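Local coordinates for protein citrate synthase (Metallosphaera sedula, PDB 6ABW) that probably catalyses the condensation of acetyl-CoA with oxaloacetate and water to give citrate and free CoA in the tricarboxylic acid cycle, at residues Ala193-Val197 with His270-Lys274; Gly232-Phe238 with Val339-Thr343. All blocks are in the same frame, centred on the assembly; numbering follows the deposited sequence.

An active site in a largely helical enzyme is commonly assembled from segments far apart in sequence, and citrate synthase illustrates the principle. Contacts 1 and 2 have centres about 18 Å apart and nearest atoms about 9 Å apart; they do not touch, and their segments alternate along the chain. What they share is acetyl-CoA. Contact 1 meets the pantetheine and diphosphate portions through H270 and R271, whereas contact 2 reaches the acetyl end through G232, A233 and E236. D325, a predicted active-site residue, lies near both: its side chain is about 6 Å from that of H270, likewise predicted to be catalytic, and about 4 Å from that of A233.

Contact 1: residues Ala193-Val197 with His270-Lys274; sequences ADHEV and HRVYK. With ACO (acetyl coenzyme *a), chain D.
The acetyl-CoA pocket of citrate synthase shows how two loops, neither of them helix or strand, can place a predicted catalytic histidine. Residues 193-197 link helices 179-191 and 199-208; residues 270-274 precede helix 278-292. The backbones stay apart, with E196 and V272 closest at 9.3 Å between CA atoms, so side chains bridge the gap and bury 183 Å², both sides summed. H195 (chi1 t) is extended at phi/psi -170/119, and E196 follows with a positive phi of 62°. Within this loop, H195 ND1 donates to E196 OE2 at 2.9 Å, while H195 NE2 and Y273 OH, also 2.9 Å apart, share a nearly linear hydrogen bond. Y273 (chi1 m) and H270 (chi1 t) complete an aromatic cluster. The rings of H195 and H270 meet rim to rim, centroids 5.6 Å apart and planes at 89°, with H195 CE1 3.9 Å from H270 CE1. E196 OE2 lies 3.4 Å from H270 CE1, near the ring plane, and E196 OE1 lies 3.3 Å from V272 CG2. On the cofactor side, H270 N is 3.5 Å from CDP of acetyl-CoA, and one face of the R271 guanidinium packs on its CEP methyl. Strand 31-34 adds I33 against both loops. H270 ND1 accepts from two backbone amides, V272 N at 3.1 Å and Y273 N at 3.2 Å; in the neutral ring the proton should therefore sit on NE2, a tautomer that the loop's own backbone amides would favour.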
# COMPACT_ATOMS: atom_id res chain seq x y z
N ALA A 193 -4.66 19.71 0.36
CA ALA A 193 -3.29 19.25 0.48
C ALA A 193 -3.07 18.41 1.73
O ALA A 193 -2.33 17.44 1.65
CB ALA A 193 -2.28 20.38 0.40
N ASP A 194 -3.62 18.78 2.89
CA ASP A 194 -3.43 17.99 4.07
C ASP A 194 -4.55 18.22 5.09
O ASP A 194 -5.05 19.34 5.17
CB ASP A 194 -2.12 18.34 4.82
CG ASP A 194 -1.77 17.24 5.85
OD1 ASP A 194 -1.88 15.99 5.51
OD2 ASP A 194 -1.50 17.57 7.02
N HIS A 195 -4.92 17.18 5.83
CA HIS A 195 -5.91 17.34 6.91
C HIS A 195 -6.00 16.09 7.77
O HIS A 195 -6.33 14.99 7.25
CB HIS A 195 -7.29 17.57 6.31
CG HIS A 195 -8.22 18.39 7.14
ND1 HIS A 195 -9.22 17.82 7.90
CD2 HIS A 195 -8.32 19.72 7.31
CE1 HIS A 195 -9.86 18.79 8.54
NE2 HIS A 195 -9.33 19.94 8.21
N GLU A 196 -5.71 16.22 9.06
CA GLU A 196 -5.88 15.08 10.01
C GLU A 196 -4.94 13.91 9.56
O GLU A 196 -4.00 14.13 8.79
CB GLU A 196 -7.35 14.64 10.08
CG GLU A 196 -8.35 15.63 10.65
CD GLU A 196 -9.82 15.22 10.36
OE1 GLU A 196 -10.45 14.56 11.21
OE2 GLU A 196 -10.35 15.55 9.26
N VAL A 197 -5.20 12.71 10.08
CA VAL A 197 -4.41 11.56 9.76
C VAL A 197 -5.40 10.46 9.40
O VAL A 197 -5.69 9.57 10.19
CB VAL A 197 -3.48 11.13 10.92
CG1 VAL A 197 -2.55 10.02 10.47
CG2 VAL A 197 -2.67 12.26 11.49
N HIS A 270 -18.96 16.94 10.15
CA HIS A 270 -17.55 16.66 10.23
C HIS A 270 -17.23 16.18 11.61
O HIS A 270 -17.81 16.74 12.58
CB HIS A 270 -16.76 17.93 9.89
CG HIS A 270 -15.36 17.65 9.50
ND1 HIS A 270 -14.35 17.57 10.43
CD2 HIS A 270 -14.78 17.51 8.28
CE1 HIS A 270 -13.21 17.32 9.80
NE2 HIS A 270 -13.45 17.24 8.50
N ARG A 271 -16.30 15.23 11.71
CA ARG A 271 -15.92 14.74 13.09
C ARG A 271 -15.23 15.77 13.97
O ARG A 271 -15.24 15.61 15.21
CB ARG A 271 -15.05 13.45 13.03
CG ARG A 271 -15.87 12.22 12.64
CD ARG A 271 -15.19 10.86 12.82
NE ARG A 271 -15.97 9.81 12.13
CZ ARG A 271 -17.14 9.28 12.54
NH1 ARG A 271 -17.72 9.66 13.68
NH2 ARG A 271 -17.74 8.35 11.79
N VAL A 272 -14.56 16.75 13.38
CA VAL A 272 -13.79 17.78 14.11
C VAL A 272 -14.46 19.15 14.08
O VAL A 272 -14.60 19.84 15.12
CB VAL A 272 -12.32 17.87 13.55
CG1 VAL A 272 -11.47 18.85 14.32
CG2 VAL A 272 -11.65 16.50 13.64
N TYR A 273 -14.77 19.64 12.89
CA TYR A 273 -15.40 20.95 12.72
C TYR A 273 -16.86 20.96 13.20
O TYR A 273 -17.66 20.16 12.75
CB TYR A 273 -15.42 21.45 11.27
CG TYR A 273 -14.03 21.71 10.71
CD1 TYR A 273 -13.20 22.66 11.29
CD2 TYR A 273 -13.53 20.99 9.60
CE1 TYR A 273 -11.94 22.91 10.81
CE2 TYR A 273 -12.25 21.24 9.07
CZ TYR A 273 -11.46 22.17 9.70
OH TYR A 273 -10.21 22.43 9.29
N LYS A 274 -17.17 21.86 14.11
CA LYS A 274 -18.53 22.04 14.60
C LYS A 274 -19.12 23.34 14.04
O LYS A 274 -20.16 23.80 14.49
CB LYS A 274 -18.54 21.96 16.13
CG LYS A 274 -17.97 20.64 16.71
CD LYS A 274 -18.65 19.41 16.10
CE LYS A 274 -17.97 18.06 16.38
NZ LYS A 274 -18.46 17.07 15.35
N1A ACO D . -26.92 15.02 7.68
C2A ACO D . -28.00 15.03 8.55
N3A ACO D . -27.86 14.83 9.91
C4A ACO D . -26.62 14.62 10.41
C5A ACO D . -25.43 14.61 9.53
C6A ACO D . -25.67 14.84 8.11
N6A ACO D . -24.61 14.79 7.27
N7A ACO D . -24.35 14.36 10.30
C8A ACO D . -24.78 14.21 11.57
N9A ACO D . -26.12 14.36 11.63
C1B ACO D . -26.97 14.32 12.85
C2B ACO D . -26.83 13.03 13.68
O2B ACO D . -27.65 11.95 13.23
C3B ACO D . -27.27 13.54 15.02
O3B ACO D . -28.71 13.50 15.02
P3B ACO D . -29.64 13.33 16.35
O7A ACO D . -30.92 12.70 15.83
O8A ACO D . -29.82 14.75 16.88
O9A ACO D . -28.82 12.39 17.24
C4B ACO D . -26.75 14.99 15.08
O4B ACO D . -26.61 15.43 13.72
C5B ACO D . -25.40 15.14 15.73
O5B ACO D . -24.45 14.30 15.06
P1A ACO D . -22.89 14.39 15.47
O1A ACO D . -22.76 13.52 16.70
O2A ACO D . -22.48 15.87 15.46
O3A ACO D . -22.03 13.71 14.28
P2A ACO D . -21.97 12.12 13.96
O4A ACO D . -20.74 11.50 14.56
O5A ACO D . -23.33 11.51 14.04
O6A ACO D . -21.53 12.27 12.41
CBP ACO D . -19.90 12.59 10.70
CCP ACO D . -20.47 13.14 11.99
CDP ACO D . -19.03 13.44 9.80
CEP ACO D . -19.84 11.06 10.56
CAP ACO D . -21.26 12.79 9.85
OAP ACO D . -21.82 14.11 9.87
C9P ACO D . -21.24 12.39 8.37
O9P ACO D . -21.48 11.22 8.10
N8P ACO D . -20.94 13.34 7.45
C7P ACO D . -20.62 13.00 6.08
C6P ACO D . -21.76 12.49 5.24
C5P ACO D . -21.11 12.08 3.92
O5P ACO D . -21.01 12.89 3.00
N4P ACO D . -20.67 10.81 3.80
C3P ACO D . -20.12 10.27 2.55
C2P ACO D . -18.67 9.91 2.83
S1P ACO D . -18.52 8.16 2.88
C ACO D . -17.39 8.14 1.66
O ACO D . -17.81 8.23 0.52
CH3 ACO D . -15.95 8.05 2.06

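Contact 2: residues Gly232-Phe238 with Val339-Thr343; sequences GAAEEAF and VYMFT. With ACO (acetyl coenzyme *a), chain D; GOL (glycerol), chain B.
Two helix beginnings meet here: G232 is the N-cap of helix 233-244, and the 3-10 turn 339-341 leads into helix 342-365. In register, CA of G232 is 5.7 Å from that of T343, and CA of E235 is 6.0 Å from that of V339. At phi/psi 97/-1 a CB on G232 would collide with the preceding carbonyl oxygen, which explains the glycine. Here one carboxylate, from the first turn of helix 233-244, ties the two helix starts together. E235 (chi1 m, chi2 p) takes T343 N on OE2 at 2.9 Å and T343 OG1 on OE1 at 2.6 Å; T343 OG1 in turn accepts from G232 N at 2.9 Å. A water donates to E235 OE2 at 2.7 Å. Beneath this polar layer, the edge of F342 (chi1 m) meets the face of F238 (chi1 t) in a T-shaped stack, centroids 5.3 Å apart, while F238 CD2 touches V339 CG2 at 3.6 Å. The amides of A233 and A234 donate to a bound glycerol, probably from crystallisation, and A233 N is 3.3 Å from the acetyl oxygen O of acetyl-CoA. M341 packs on helices 104-119 and 128-151, Y340 OH is hydrogen-bonded to E151 OE1, and A233 and A234 lean on helix 325-335.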
# COMPACT_ATOMS: atom_id res chain seq x y z
N GLY A 232 -14.23 8.54 -2.24
CA GLY A 232 -15.55 8.65 -2.81
C GLY A 232 -16.46 9.72 -2.18
O GLY A 232 -17.58 9.85 -2.61
N ALA A 233 -16.00 10.45 -1.16
CA ALA A 233 -16.88 11.44 -0.51
C ALA A 233 -17.31 12.60 -1.45
O ALA A 233 -18.46 13.00 -1.40
CB ALA A 233 -16.27 12.02 0.76
N ALA A 234 -16.39 13.12 -2.27
CA ALA A 234 -16.79 14.21 -3.19
C ALA A 234 -17.77 13.69 -4.22
O ALA A 234 -18.76 14.39 -4.58
CB ALA A 234 -15.55 14.78 -3.89
N GLU A 235 -17.56 12.47 -4.67
CA GLU A 235 -18.51 11.83 -5.61
C GLU A 235 -19.89 11.64 -4.99
O GLU A 235 -20.89 11.97 -5.65
CB GLU A 235 -18.05 10.43 -6.09
CG GLU A 235 -16.84 10.48 -7.02
CD GLU A 235 -15.44 10.43 -6.36
OE1 GLU A 235 -15.32 10.90 -5.17
OE2 GLU A 235 -14.47 9.99 -7.11
N GLU A 236 -19.94 11.20 -3.73
CA GLU A 236 -21.22 10.88 -3.10
C GLU A 236 -22.03 12.20 -2.89
O GLU A 236 -23.25 12.22 -3.09
CB GLU A 236 -21.03 10.19 -1.76
CG GLU A 236 -20.63 8.72 -1.90
CD GLU A 236 -21.58 7.94 -2.84
OE1 GLU A 236 -21.16 7.43 -3.92
OE2 GLU A 236 -22.78 7.91 -2.54
N ALA A 237 -21.34 13.26 -2.51
CA ALA A 237 -22.02 14.54 -2.31
C ALA A 237 -22.58 15.03 -3.66
O ALA A 237 -23.69 15.48 -3.71
CB ALA A 237 -21.06 15.57 -1.75
N PHE A 238 -21.78 14.97 -4.71
CA PHE A 238 -22.14 15.54 -6.00
C PHE A 238 -23.24 14.70 -6.68
O PHE A 238 -24.09 15.27 -7.37
CB PHE A 238 -20.94 15.60 -6.88
CG PHE A 238 -21.15 16.33 -8.17
CD1 PHE A 238 -20.95 17.70 -8.27
CD2 PHE A 238 -21.53 15.64 -9.29
CE1 PHE A 238 -21.13 18.36 -9.48
CE2 PHE A 238 -21.76 16.31 -10.47
CZ PHE A 238 -21.58 17.67 -10.55
N VAL A 339 -17.27 12.97 -12.89
CA VAL A 339 -17.44 12.58 -11.50
C VAL A 339 -16.44 11.44 -11.10
O VAL A 339 -15.91 11.41 -10.00
CB VAL A 339 -18.88 12.15 -11.21
CG1 VAL A 339 -19.03 11.65 -9.76
CG2 VAL A 339 -19.82 13.35 -11.43
N TYR A 340 -16.15 10.54 -12.01
CA TYR A 340 -15.28 9.42 -11.69
C TYR A 340 -13.85 9.84 -11.32
O TYR A 340 -13.07 9.00 -10.86
CB TYR A 340 -15.25 8.30 -12.78
CG TYR A 340 -14.76 8.69 -14.15
CD1 TYR A 340 -13.43 9.01 -14.38
CD2 TYR A 340 -15.64 8.68 -15.26
CE1 TYR A 340 -12.96 9.33 -15.63
CE2 TYR A 340 -15.17 9.04 -16.52
CZ TYR A 340 -13.85 9.33 -16.71
OH TYR A 340 -13.37 9.69 -17.95
N MET A 341 -13.48 11.07 -11.57
CA MET A 341 -12.17 11.57 -11.29
C MET A 341 -12.10 12.25 -9.93
O MET A 341 -10.99 12.61 -9.56
CB MET A 341 -11.69 12.61 -12.33
CG MET A 341 -11.36 12.03 -13.71
SD MET A 341 -10.14 10.73 -13.71
CE MET A 341 -8.69 11.59 -13.14
N PHE A 342 -13.21 12.47 -9.19
CA PHE A 342 -13.08 13.39 -8.08
C PHE A 342 -12.12 12.97 -6.93
O PHE A 342 -11.35 13.78 -6.43
CB PHE A 342 -14.44 13.75 -7.50
CG PHE A 342 -15.39 14.50 -8.43
CD1 PHE A 342 -15.01 15.02 -9.61
CD2 PHE A 342 -16.70 14.69 -7.98
CE1 PHE A 342 -15.96 15.70 -10.41
CE2 PHE A 342 -17.64 15.36 -8.72
CZ PHE A 342 -17.26 15.87 -9.96
N THR A 343 -12.16 11.70 -6.56
CA THR A 343 -11.26 11.22 -5.53
C THR A 343 -9.79 11.22 -6.03
O THR A 343 -8.89 11.40 -5.22
CB THR A 343 -11.73 9.86 -4.96
OG1 THR A 343 -12.97 10.12 -4.26
CG2 THR A 343 -10.73 9.32 -3.95
N1A ACO D . -26.92 15.02 7.68
C2A ACO D . -28.00 15.03 8.55
N3A ACO D . -27.86 14.83 9.91
C4A ACO D . -26.62 14.62 10.41
C5A ACO D . -25.43 14.61 9.53
C6A ACO D . -25.67 14.84 8.11
N6A ACO D . -24.61 14.79 7.27
N7A ACO D . -24.35 14.36 10.30
C8A ACO D . -24.78 14.21 11.57
N9A ACO D . -26.12 14.36 11.63
C1B ACO D . -26.97 14.32 12.85
C2B ACO D . -26.83 13.03 13.68
O2B ACO D . -27.65 11.95 13.23
C3B ACO D . -27.27 13.54 15.02
O3B ACO D . -28.71 13.50 15.02
P3B ACO D . -29.64 13.33 16.35
O7A ACO D . -30.92 12.70 15.83
O8A ACO D . -29.82 14.75 16.88
O9A ACO D . -28.82 12.39 17.24
C4B ACO D . -26.75 14.99 15.08
O4B ACO D . -26.61 15.43 13.72
C5B ACO D . -25.40 15.14 15.73
O5B ACO D . -24.45 14.30 15.06
P1A ACO D . -22.89 14.39 15.47
O1A ACO D . -22.76 13.52 16.70
O2A ACO D . -22.48 15.87 15.46
O3A ACO D . -22.03 13.71 14.28
P2A ACO D . -21.97 12.12 13.96
O4A ACO D . -20.74 11.50 14.56
O5A ACO D . -23.33 11.51 14.04
O6A ACO D . -21.53 12.27 12.41
CBP ACO D . -19.90 12.59 10.70
CCP ACO D . -20.47 13.14 11.99
CDP ACO D . -19.03 13.44 9.80
CEP ACO D . -19.84 11.06 10.56
CAP ACO D . -21.26 12.79 9.85
OAP ACO D . -21.82 14.11 9.87
C9P ACO D . -21.24 12.39 8.37
O9P ACO D . -21.48 11.22 8.10
N8P ACO D . -20.94 13.34 7.45
C7P ACO D . -20.62 13.00 6.08
C6P ACO D . -21.76 12.49 5.24
C5P ACO D . -21.11 12.08 3.92
O5P ACO D . -21.01 12.89 3.00
N4P ACO D . -20.67 10.81 3.80
C3P ACO D . -20.12 10.27 2.55
C2P ACO D . -18.67 9.91 2.83
S1P ACO D . -18.52 8.16 2.88
C ACO D . -17.39 8.14 1.66
O ACO D . -17.81 8.23 0.52
CH3 ACO D . -15.95 8.05 2.06
C1 GOL B . -11.22 11.66 0.56
O1 GOL B . -11.81 12.42 1.63
C2 GOL B . -12.22 11.39 -0.55
O2 GOL B . -13.34 10.72 0.05
C3 GOL B . -12.62 12.72 -1.21
O3 GOL B . -13.53 12.42 -2.28
O HOH W 1 -14.86 7.66 -8.40